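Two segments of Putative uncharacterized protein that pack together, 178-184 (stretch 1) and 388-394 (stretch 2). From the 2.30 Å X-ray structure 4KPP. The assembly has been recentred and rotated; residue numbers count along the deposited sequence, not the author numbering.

Stretch 1 (178-184) YLSTKAE
Stretch 2 388-394: TVKRLIS

What holds the centre of this contact together? Two leucines, Leu179 and Leu392, whose CA atoms lie 6.2 Å apart, set the register and carry most of the buried surface. Both adopt the same rotamer, chi1 m and chi2 t. The CA-to-CB bond of Leu392 points toward the other stretch, whereas that of Leu179 points sideways and its side chain reaches inward at its end. Leu179 CD2 thereby comes 4.1 Å from Leu392 CB and also 4.1 Å from Ile393 CG1, while Leu179 CD1 lies 3.7 Å from Val389 CG1. Leu179 thus touches three residues of the second helix: Val389, with chi1 t, and Ile393, with chi1 m and chi2 t, whose CA-to-CB bonds point sideways, and Leu392, whose bond points toward the first stretch.

How do the backbones bring these side chains together? Each stretch continues a helix that begins earlier in the chain. The axes approach to 9.7 Å, and their N-to-C directions make an angle of 77°, so the helices cross steeply; the two stretches bury 257 Å² in total over both sides. In the second stretch, phi/psi stay near -65/-38 from Thr388 to Ile393, with hydrogen bonds from Leu392 N to Thr388 O at 3.2 Å and from Ile393 N to Val389 O at 3.3 Å. The first stretch is less regular: psi runs from -42 at Tyr178 to -11 at Lys182, against -31 to -45 in the second helix. Weak bonds run from Thr181 N to Tyr178 O at 3.4 Å and from Lys182 N to Leu179 O at 3.3 Å.

What else does Leu392 touch? Its methyl groups meet the backbone at Leu179 and the residues Lys182 and Ala183. Leu392 CD1 is 3.8 Å from Leu179 O, and Leu392 CD2 packs 3.9 Å from Ala183 CB and 4.0 Å from Lys182 O. These carbonyl contacts are van der Waals packing, since a methyl group offers no conventional hydrogen-bond donor. Ala183, at phi/psi -83/146, has left the helical conformation, and Glu184 continues extended at -71/109.

What happens at the polar edge? No hydrogen bond crosses between the stretches among the modelled atoms. Lys182 directs its CA-to-CB bond toward the second helix, but its side chain is modelled only to CB, as is that of Glu184. Lys390 points its CA-to-CB bond away, with all four chi angles t, and Ser180, chi1 t, also points away. Past the second helix, Ser394 leaves helical phi/psi at -98/31; with chi1 p, its OG donates a hydrogen bond to Lys390 O at 3.2 Å, a local link within its own stretch.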

# COMPACT_ATOMS: atom_id res chain seq x y z
N TYR A 178 7.59 0.18 16.06
CA TYR A 178 8.49 0.13 17.21
C TYR A 178 9.20 -1.22 17.32
O TYR A 178 10.40 -1.27 17.61
CB TYR A 178 7.71 0.42 18.50
CG TYR A 178 8.49 0.14 19.76
CD1 TYR A 178 9.50 1.00 20.18
CD2 TYR A 178 8.21 -0.98 20.54
CE1 TYR A 178 10.22 0.74 21.33
CE2 TYR A 178 8.92 -1.24 21.70
CZ TYR A 178 9.92 -0.37 22.09
OH TYR A 178 10.63 -0.63 23.24
N LEU A 179 8.47 -2.30 17.08
CA LEU A 179 9.04 -3.64 17.14
C LEU A 179 9.90 -3.95 15.92
O LEU A 179 10.78 -4.81 15.97
CB LEU A 179 7.94 -4.69 17.28
CG LEU A 179 7.18 -4.71 18.61
CD1 LEU A 179 6.18 -5.86 18.61
CD2 LEU A 179 8.13 -4.82 19.79
N SER A 180 9.64 -3.24 14.83
CA SER A 180 10.37 -3.45 13.58
C SER A 180 11.77 -2.85 13.68
O SER A 180 12.66 -3.21 12.91
CB SER A 180 9.60 -2.85 12.40
OG SER A 180 10.20 -3.21 11.17
N THR A 181 11.95 -1.94 14.62
CA THR A 181 13.24 -1.31 14.85
C THR A 181 14.13 -2.21 15.70
O THR A 181 15.35 -2.23 15.54
CB THR A 181 13.09 0.07 15.55
OG1 THR A 181 12.14 0.86 14.83
CG2 THR A 181 14.42 0.80 15.61
N LYS A 182 13.51 -2.98 16.59
CA LYS A 182 14.24 -3.88 17.48
C LYS A 182 14.56 -5.21 16.79
O LYS A 182 15.33 -6.02 17.30
CB LYS A 182 13.44 -4.14 18.76
N ALA A 183 13.96 -5.42 15.62
CA ALA A 183 14.19 -6.64 14.86
C ALA A 183 15.47 -6.53 14.03
O ALA A 183 15.81 -5.46 13.54
CB ALA A 183 13.00 -6.95 13.96
N GLU A 184 16.17 -7.66 13.88
CA GLU A 184 17.40 -7.69 13.11
C GLU A 184 17.11 -7.54 11.62
O GLU A 184 16.58 -8.45 10.99
CB GLU A 184 18.16 -8.98 13.38
N THR A 388 7.46 -14.81 18.40
CA THR A 388 8.34 -13.86 17.72
C THR A 388 8.15 -12.46 18.29
O THR A 388 9.11 -11.75 18.56
CB THR A 388 8.07 -13.82 16.20
OG1 THR A 388 8.40 -15.09 15.63
CG2 THR A 388 8.90 -12.74 15.54
N VAL A 389 6.89 -12.08 18.46
CA VAL A 389 6.56 -10.78 19.03
C VAL A 389 6.94 -10.74 20.51
O VAL A 389 7.38 -9.71 21.02
CB VAL A 389 5.06 -10.46 18.85
CG1 VAL A 389 4.70 -9.15 19.52
CG2 VAL A 389 4.72 -10.42 17.37
N LYS A 390 6.78 -11.87 21.19
CA LYS A 390 7.15 -11.97 22.60
C LYS A 390 8.65 -11.76 22.82
O LYS A 390 9.07 -11.20 23.83
CB LYS A 390 6.71 -13.32 23.17
CG LYS A 390 6.85 -13.44 24.67
CD LYS A 390 6.29 -14.76 25.16
CE LYS A 390 6.47 -14.92 26.66
NZ LYS A 390 5.91 -16.21 27.14
N ARG A 391 9.47 -12.21 21.87
CA ARG A 391 10.91 -12.04 21.97
C ARG A 391 11.35 -10.61 21.69
O ARG A 391 12.24 -10.08 22.36
CB ARG A 391 11.65 -12.99 21.02
CG ARG A 391 11.58 -14.46 21.41
CD ARG A 391 12.62 -15.26 20.65
NE ARG A 391 12.62 -14.94 19.22
CZ ARG A 391 11.84 -15.52 18.32
NH1 ARG A 391 10.98 -16.45 18.69
NH2 ARG A 391 11.91 -15.15 17.05
N LEU A 392 10.73 -9.98 20.69
CA LEU A 392 11.08 -8.62 20.31
C LEU A 392 10.82 -7.62 21.44
O LEU A 392 11.52 -6.61 21.56
CB LEU A 392 10.33 -8.20 19.04
CG LEU A 392 10.76 -8.89 17.75
CD1 LEU A 392 9.87 -8.47 16.59
CD2 LEU A 392 12.22 -8.59 17.45
N ILE A 393 9.82 -7.92 22.26
CA ILE A 393 9.48 -7.07 23.39
C ILE A 393 10.55 -7.15 24.48
O ILE A 393 10.95 -6.13 25.04
CB ILE A 393 8.11 -7.45 23.98
CG1 ILE A 393 7.01 -7.22 22.95
CG2 ILE A 393 7.82 -6.65 25.24
CD1 ILE A 393 5.63 -7.60 23.42
N SER A 394 11.01 -8.36 24.77
CA SER A 394 11.99 -8.57 25.82
C SER A 394 13.43 -8.66 25.30
O SER A 394 14.26 -9.37 25.87
CB SER A 394 11.65 -9.84 26.61
OG SER A 394 11.64 -10.98 25.75